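Local coordinates for malonyl CoA-ACP transacylase (Xanthomonas oryzae pv. oryzae, PDB 3K89), which probably transfers the malonyl group from malonyl-CoA to holo acyl carrier protein, the step that supplies malonyl units for fatty acid synthesis, at residues Glu97-Leu107 against Ser222-Asn233. Numbering follows the deposited sequence.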
ATOM      1  N   GLU A  97      -0.504   0.270  -4.633  1.00  7.97           N
ATOM      2  CA  GLU A  97      -1.201   0.421  -5.913  1.00  8.15           C
ATOM      3  C   GLU A  97      -0.222   0.882  -7.001  1.00  8.59           C
ATOM      4  O   GLU A  97      -0.343   0.509  -8.178  1.00  9.24           O
ATOM      5  CB  GLU A  97      -2.345   1.418  -5.731  1.00  7.36           C
ATOM      6  CG  GLU A  97      -3.288   1.580  -6.914  1.00  9.54           C
ATOM      7  CD  GLU A  97      -4.621   2.136  -6.459  1.00  9.70           C
ATOM      8  OE1 GLU A  97      -5.151   1.639  -5.443  1.00 10.53           O
ATOM      9  OE2 GLU A  97      -5.147   3.067  -7.109  1.00 10.28           O
ATOM     10  N   TYR A  98       0.754   1.706  -6.615  1.00  8.37           N
ATOM     11  CA  TYR A  98       1.776   2.127  -7.580  1.00  8.83           C
ATOM     12  C   TYR A  98       2.709   0.982  -7.937  1.00  9.19           C
ATOM     13  O   TYR A  98       3.089   0.804  -9.102  1.00  9.10           O
ATOM     14  CB  TYR A  98       2.566   3.304  -6.982  1.00  9.06           C
ATOM     15  CG  TYR A  98       1.716   4.553  -6.881  1.00  9.51           C
ATOM     16  CD1 TYR A  98       0.860   4.774  -5.782  1.00  8.24           C
ATOM     17  CD2 TYR A  98       1.803   5.536  -7.864  1.00  8.36           C
ATOM     18  CE1 TYR A  98       0.062   5.910  -5.708  1.00  9.67           C
ATOM     19  CE2 TYR A  98       1.027   6.675  -7.797  1.00  8.89           C
ATOM     20  CZ  TYR A  98       0.167   6.859  -6.720  1.00  9.28           C
ATOM     21  OH  TYR A  98      -0.589   7.993  -6.679  1.00 10.11           O
ATOM     22  N   THR A  99       3.068   0.190  -6.933  1.00  9.04           N
ATOM     23  CA  THR A  99       3.862  -1.007  -7.190  1.00  9.26           C
ATOM     24  C   THR A  99       3.125  -1.897  -8.196  1.00  9.03           C
ATOM     25  O   THR A  99       3.751  -2.411  -9.127  1.00 10.24           O
ATOM     26  CB  THR A  99       4.134  -1.759  -5.888  1.00  8.71           C
ATOM     27  OG1 THR A  99       4.508  -0.810  -4.863  1.00  8.26           O
ATOM     28  CG2 THR A  99       5.269  -2.756  -6.086  1.00  9.39           C
ATOM     29  N   ALA A 100       1.815  -2.063  -8.014  1.00  9.59           N
ATOM     30  CA  ALA A 100       0.983  -2.872  -8.925  1.00  9.54           C
ATOM     31  C   ALA A 100       1.027  -2.321 -10.351  1.00  9.93           C
ATOM     32  O   ALA A 100       1.132  -3.089 -11.314  1.00  9.42           O
ATOM     33  CB  ALA A 100      -0.433  -2.941  -8.423  1.00  9.30           C
ATOM     34  N   LEU A 101       0.977  -0.996 -10.478  1.00  9.38           N
ATOM     35  CA  LEU A 101       1.002  -0.374 -11.798  1.00 10.08           C
ATOM     36  C   LEU A 101       2.356  -0.574 -12.486  1.00 10.11           C
ATOM     37  O   LEU A 101       2.405  -0.734 -13.712  1.00 10.38           O
ATOM     38  CB  LEU A 101       0.613   1.106 -11.725  1.00  9.88           C
ATOM     39  CG  LEU A 101      -0.871   1.294 -11.402  1.00 11.20           C
ATOM     40  CD1 LEU A 101      -1.119   2.722 -10.920  1.00 12.12           C
ATOM     41  CD2 LEU A 101      -1.757   1.006 -12.612  1.00 10.04           C
ATOM     42  N   VAL A 102       3.436  -0.603 -11.703  1.00 10.42           N
ATOM     43  CA  VAL A 102       4.748  -0.908 -12.269  1.00 10.36           C
ATOM     44  C   VAL A 102       4.771  -2.376 -12.703  1.00 10.56           C
ATOM     45  O   VAL A 102       5.180  -2.687 -13.838  1.00 10.92           O
ATOM     46  CB  VAL A 102       5.919  -0.555 -11.309  1.00 10.10           C
ATOM     47  CG1 VAL A 102       7.282  -0.944 -11.899  1.00 10.69           C
ATOM     48  CG2 VAL A 102       5.914   0.943 -11.039  1.00 10.52           C
ATOM     49  N   ALA A 103       4.268  -3.268 -11.843  1.00 10.58           N
ATOM     50  CA  ALA A 103       4.228  -4.710 -12.182  1.00 10.96           C
ATOM     51  C   ALA A 103       3.411  -4.975 -13.442  1.00 11.80           C
ATOM     52  O   ALA A 103       3.769  -5.844 -14.231  1.00 13.26           O
ATOM     53  CB  ALA A 103       3.685  -5.528 -11.021  1.00 10.32           C
ATOM     54  N   ALA A 104       2.323  -4.216 -13.614  1.00 11.40           N
ATOM     55  CA  ALA A 104       1.451  -4.286 -14.785  1.00 11.67           C
ATOM     56  C   ALA A 104       2.057  -3.651 -16.050  1.00 11.67           C
ATOM     57  O   ALA A 104       1.465  -3.745 -17.124  1.00 12.12           O
ATOM     58  CB  ALA A 104       0.085  -3.639 -14.474  1.00 11.39           C
ATOM     59  N   GLY A 105       3.212  -3.006 -15.916  1.00 12.11           N
ATOM     60  CA  GLY A 105       3.867  -2.339 -17.036  1.00 11.61           C
ATOM     61  C   GLY A 105       3.291  -0.986 -17.427  1.00 12.80           C
ATOM     62  O   GLY A 105       3.611  -0.448 -18.493  1.00 12.63           O
ATOM     63  N   VAL A 106       2.462  -0.422 -16.554  1.00 11.58           N
ATOM     64  CA  VAL A 106       1.867   0.902 -16.817  1.00 11.00           C
ATOM     65  C   VAL A 106       2.910   2.010 -16.707  1.00 11.35           C
ATOM     66  O   VAL A 106       2.929   2.944 -17.516  1.00 11.60           O
ATOM     67  CB  VAL A 106       0.697   1.165 -15.840  1.00 10.24           C
ATOM     68  CG1 VAL A 106       0.103   2.570 -16.010  1.00  9.70           C
ATOM     69  CG2 VAL A 106      -0.421   0.149 -16.072  1.00 10.57           C
ATOM     70  N   LEU A 107       3.721   1.936 -15.656  1.00 11.01           N
ATOM     71  CA  LEU A 107       4.830   2.845 -15.428  1.00 11.75           C
ATOM     72  C   LEU A 107       6.151   2.078 -15.421  1.00 11.58           C
ATOM     73  O   LEU A 107       6.214   0.959 -14.910  1.00 13.15           O
ATOM     74  CB  LEU A 107       4.689   3.521 -14.063  1.00 12.24           C
ATOM     75  CG  LEU A 107       3.564   4.555 -13.931  1.00 12.61           C
ATOM     76  CD1 LEU A 107       3.469   4.950 -12.456  1.00 13.82           C
ATOM     77  CD2 LEU A 107       3.816   5.779 -14.792  1.00 14.00           C
ATOM     78  N   SER A 222       5.046   9.059 -18.997  1.00 13.81           N
ATOM     79  CA  SER A 222       4.520   8.126 -19.973  1.00 14.55           C
ATOM     80  C   SER A 222       3.733   7.024 -19.253  1.00 14.30           C
ATOM     81  O   SER A 222       4.257   6.371 -18.343  1.00 15.35           O
ATOM     82  CB  SER A 222       5.695   7.524 -20.756  1.00 15.66           C
ATOM     83  OG  SER A 222       5.243   6.584 -21.705  1.00 20.72           O
ATOM     84  N   TRP A 223       2.478   6.850 -19.655  1.00 13.13           N
ATOM     85  CA  TRP A 223       1.571   5.835 -19.115  1.00 13.03           C
ATOM     86  C   TRP A 223       1.291   4.828 -20.204  1.00 13.96           C
ATOM     87  O   TRP A 223       0.958   5.192 -21.336  1.00 15.14           O
ATOM     88  CB  TRP A 223       0.274   6.485 -18.589  1.00 13.08           C
ATOM     89  CG  TRP A 223       0.566   7.322 -17.373  1.00 12.54           C
ATOM     90  CD1 TRP A 223       1.200   8.530 -17.351  1.00 12.86           C
ATOM     91  CD2 TRP A 223       0.309   6.977 -16.004  1.00 12.48           C
ATOM     92  NE1 TRP A 223       1.340   8.970 -16.055  1.00 12.56           N
ATOM     93  CE2 TRP A 223       0.816   8.028 -15.210  1.00 12.23           C
ATOM     94  CE3 TRP A 223      -0.304   5.885 -15.369  1.00 14.18           C
ATOM     95  CZ2 TRP A 223       0.725   8.029 -13.806  1.00 12.36           C
ATOM     96  CZ3 TRP A 223      -0.389   5.881 -13.967  1.00 12.68           C
ATOM     97  CH2 TRP A 223       0.127   6.946 -13.209  1.00 12.15           C
ATOM     98  N   HIS A 224       1.464   3.553 -19.869  1.00 12.77           N
ATOM     99  CA  HIS A 224       1.250   2.456 -20.803  1.00 12.83           C
ATOM    100  C   HIS A 224       0.021   1.638 -20.437  1.00 13.23           C
ATOM    101  O   HIS A 224      -0.433   1.645 -19.273  1.00 13.05           O
ATOM    102  CB  HIS A 224       2.497   1.569 -20.816  1.00 11.91           C
ATOM    103  CG  HIS A 224       3.760   2.329 -21.058  1.00 12.48           C
ATOM    104  ND1 HIS A 224       4.128   2.778 -22.310  1.00 13.10           N
ATOM    105  CD2 HIS A 224       4.726   2.752 -20.211  1.00 13.65           C
ATOM    106  CE1 HIS A 224       5.271   3.433 -22.225  1.00 13.34           C
ATOM    107  NE2 HIS A 224       5.653   3.441 -20.960  1.00 14.34           N
ATOM    108  N   ALA A 225      -0.520   0.920 -21.422  1.00 13.09           N
ATOM    109  CA  ALA A 225      -1.666   0.038 -21.192  1.00 13.67           C
ATOM    110  C   ALA A 225      -1.276  -1.079 -20.205  1.00 13.68           C
ATOM    111  O   ALA A 225      -0.181  -1.647 -20.315  1.00 14.61           O
ATOM    112  CB  ALA A 225      -2.140  -0.557 -22.509  1.00 14.53           C
ATOM    113  N   PRO A 226      -2.134  -1.358 -19.207  1.00 14.13           N
ATOM    114  CA  PRO A 226      -1.740  -2.413 -18.262  1.00 14.26           C
ATOM    115  C   PRO A 226      -1.784  -3.802 -18.896  1.00 14.08           C
ATOM    116  O   PRO A 226      -2.720  -4.127 -19.629  1.00 15.57           O
ATOM    117  CB  PRO A 226      -2.778  -2.305 -17.137  1.00 13.92           C
ATOM    118  CG  PRO A 226      -3.962  -1.627 -17.770  1.00 14.34           C
ATOM    119  CD  PRO A 226      -3.380  -0.687 -18.804  1.00 13.84           C
ATOM    120  N   GLN A 227      -0.778  -4.605 -18.573  1.00 13.66           N
ATOM    121  CA  GLN A 227      -0.700  -5.999 -19.026  1.00 14.37           C
ATOM    122  C   GLN A 227      -1.509  -6.938 -18.143  1.00 14.37           C
ATOM    123  O   GLN A 227      -1.862  -8.063 -18.561  1.00 14.47           O
ATOM    124  CB  GLN A 227       0.754  -6.430 -19.056  1.00 15.11           C
ATOM    125  CG  GLN A 227       1.549  -5.694 -20.125  1.00 17.08           C
ATOM    126  CD  GLN A 227       3.021  -5.556 -19.770  1.00 23.77           C
ATOM    127  OE1 GLN A 227       3.536  -6.255 -18.892  1.00 25.94           O
ATOM    128  NE2 GLN A 227       3.708  -4.637 -20.452  1.00 25.84           N
ATOM    129  N   ILE A 228      -1.795  -6.480 -16.920  1.00 13.40           N
ATOM    130  CA  ILE A 228      -2.636  -7.201 -15.965  1.00 12.81           C
ATOM    131  C   ILE A 228      -3.481  -6.131 -15.286  1.00 13.02           C
ATOM    132  O   ILE A 228      -2.933  -5.093 -14.921  1.00 12.64           O
ATOM    133  CB  ILE A 228      -1.798  -7.957 -14.867  1.00 12.25           C
ATOM    134  CG1 ILE A 228      -0.733  -8.868 -15.500  1.00 14.48           C
ATOM    135  CG2 ILE A 228      -2.716  -8.768 -13.945  1.00 12.17           C
ATOM    136  CD1 ILE A 228       0.297  -9.457 -14.508  1.00 14.44           C
ATOM    137  N   PRO A 229      -4.802  -6.350 -15.139  1.00 12.37           N
ATOM    138  CA  PRO A 229      -5.627  -5.274 -14.580  1.00 12.06           C
ATOM    139  C   PRO A 229      -5.322  -5.045 -13.102  1.00 11.53           C
ATOM    140  O   PRO A 229      -5.037  -6.002 -12.367  1.00 11.67           O
ATOM    141  CB  PRO A 229      -7.065  -5.768 -14.762  1.00 12.71           C
ATOM    142  CG  PRO A 229      -6.960  -6.903 -15.788  1.00 12.25           C
ATOM    143  CD  PRO A 229      -5.624  -7.505 -15.559  1.00 12.56           C
ATOM    144  N   VAL A 230      -5.426  -3.786 -12.706  1.00 11.16           N
ATOM    145  CA  VAL A 230      -5.215  -3.370 -11.313  1.00 10.45           C
ATOM    146  C   VAL A 230      -6.531  -2.910 -10.679  1.00 10.03           C
ATOM    147  O   VAL A 230      -7.166  -1.939 -11.134  1.00 10.12           O
ATOM    148  CB  VAL A 230      -4.137  -2.263 -11.232  1.00 10.12           C
ATOM    149  CG1 VAL A 230      -3.904  -1.839  -9.784  1.00 10.28           C
ATOM    150  CG2 VAL A 230      -2.835  -2.750 -11.845  1.00 10.49           C
ATOM    151  N   VAL A 231      -6.950  -3.635  -9.647  1.00  9.83           N
ATOM    152  CA  VAL A 231      -8.102  -3.225  -8.841  1.00 10.17           C
ATOM    153  C   VAL A 231      -7.658  -2.095  -7.899  1.00 10.27           C
ATOM    154  O   VAL A 231      -6.794  -2.318  -7.048  1.00 11.30           O
ATOM    155  CB  VAL A 231      -8.651  -4.417  -8.034  1.00 10.97           C
ATOM    156  CG1 VAL A 231      -9.826  -3.977  -7.179  1.00 11.78           C
ATOM    157  CG2 VAL A 231      -9.050  -5.548  -8.975  1.00 11.12           C
ATOM    158  N   GLN A 232      -8.231  -0.899  -8.075  1.00  9.74           N
ATOM    159  CA  GLN A 232      -7.746   0.318  -7.396  1.00  9.66           C
ATOM    160  C   GLN A 232      -8.503   0.600  -6.100  1.00 10.15           C
ATOM    161  O   GLN A 232      -9.674   0.252  -5.952  1.00 10.14           O
ATOM    162  CB  GLN A 232      -7.773   1.482  -8.372  1.00  9.36           C
ATOM    163  CG  GLN A 232      -6.681   1.317  -9.432  1.00  9.29           C
ATOM    164  CD  GLN A 232      -6.472   2.545 -10.292  1.00 11.41           C
ATOM    165  OE1 GLN A 232      -5.765   3.503  -9.898  1.00 13.94           O
ATOM    166  NE2 GLN A 232      -7.031   2.514 -11.493  1.00  8.70           N
ATOM    167  N   ASN A 233      -7.803   1.200  -5.142  1.00  9.22           N
ATOM    168  CA  ASN A 233      -8.290   1.377  -3.771  1.00  9.22           C
ATOM    169  C   ASN A 233      -9.493   2.287  -3.608  1.00  9.66           C
ATOM    170  O   ASN A 233     -10.266   2.129  -2.654  1.00  9.63           O
ATOM    171  CB  ASN A 233      -7.198   2.020  -2.881  1.00  8.64           C
ATOM    172  CG  ASN A 233      -5.957   1.118  -2.614  1.00  8.47           C
ATOM    173  OD1 ASN A 233      -4.938   1.636  -2.163  1.00  9.87           O
ATOM    174  ND2 ASN A 233      -6.053  -0.194  -2.825  1.00  8.04           N
TER
HETATM  175  O   HOH W   1      -4.685  -1.270  -5.743  1.00 11.46           O
HETATM  176  O   HOH W   2       2.882  -7.410 -16.398  1.00 25.05           O
HETATM  177  O   HOH W   3       2.346  -2.100 -20.908  1.00 23.09           O
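The carboxylate of E97 and the backbone of N233 illustrate how the helix that follows the predicted catalytic serine is tied to a loop far away in sequence. With CG anti to the backbone N (chi1 -173°), E97 crosses the side chain of Q232 at about a right angle, and its OE1 accepts the backbone N-H of N233 (N to OE1 2.7 Å) on the syn side, 31° out of the carboxylate plane. Toward the other end of the helix the contact turns close and largely apolar. V230 CG1 meets A100 CB, CG2 meets L101 CD2 and A104 CB, and the A104 methyl sits 3.4 Å from the carbonyl O of I228. Beyond the Schellman motif at G105, V106 wedges CG1 to 3.4 Å from CE3 of W223 and lays CG2 alongside the ring of P226. L107 CD2 rests over the six-membered ring of W223, a CH-pi contact of 3.8 Å to the centroid; the indole NE1 is bonded to M218 O. Two backbone bonds, Q227 N to A104 O and H224 N to V106 O, both 2.8 Å, clamp this part. The solvent side is looser: one water joins A103 O to Q227 OE1, and another links G105 O with A225 O. The N233 side chain bonds to S94 N and G92 O, so the grip of E97 is consistent with a second-shell role, positioning a residue that braces the probable nucleophile elbow.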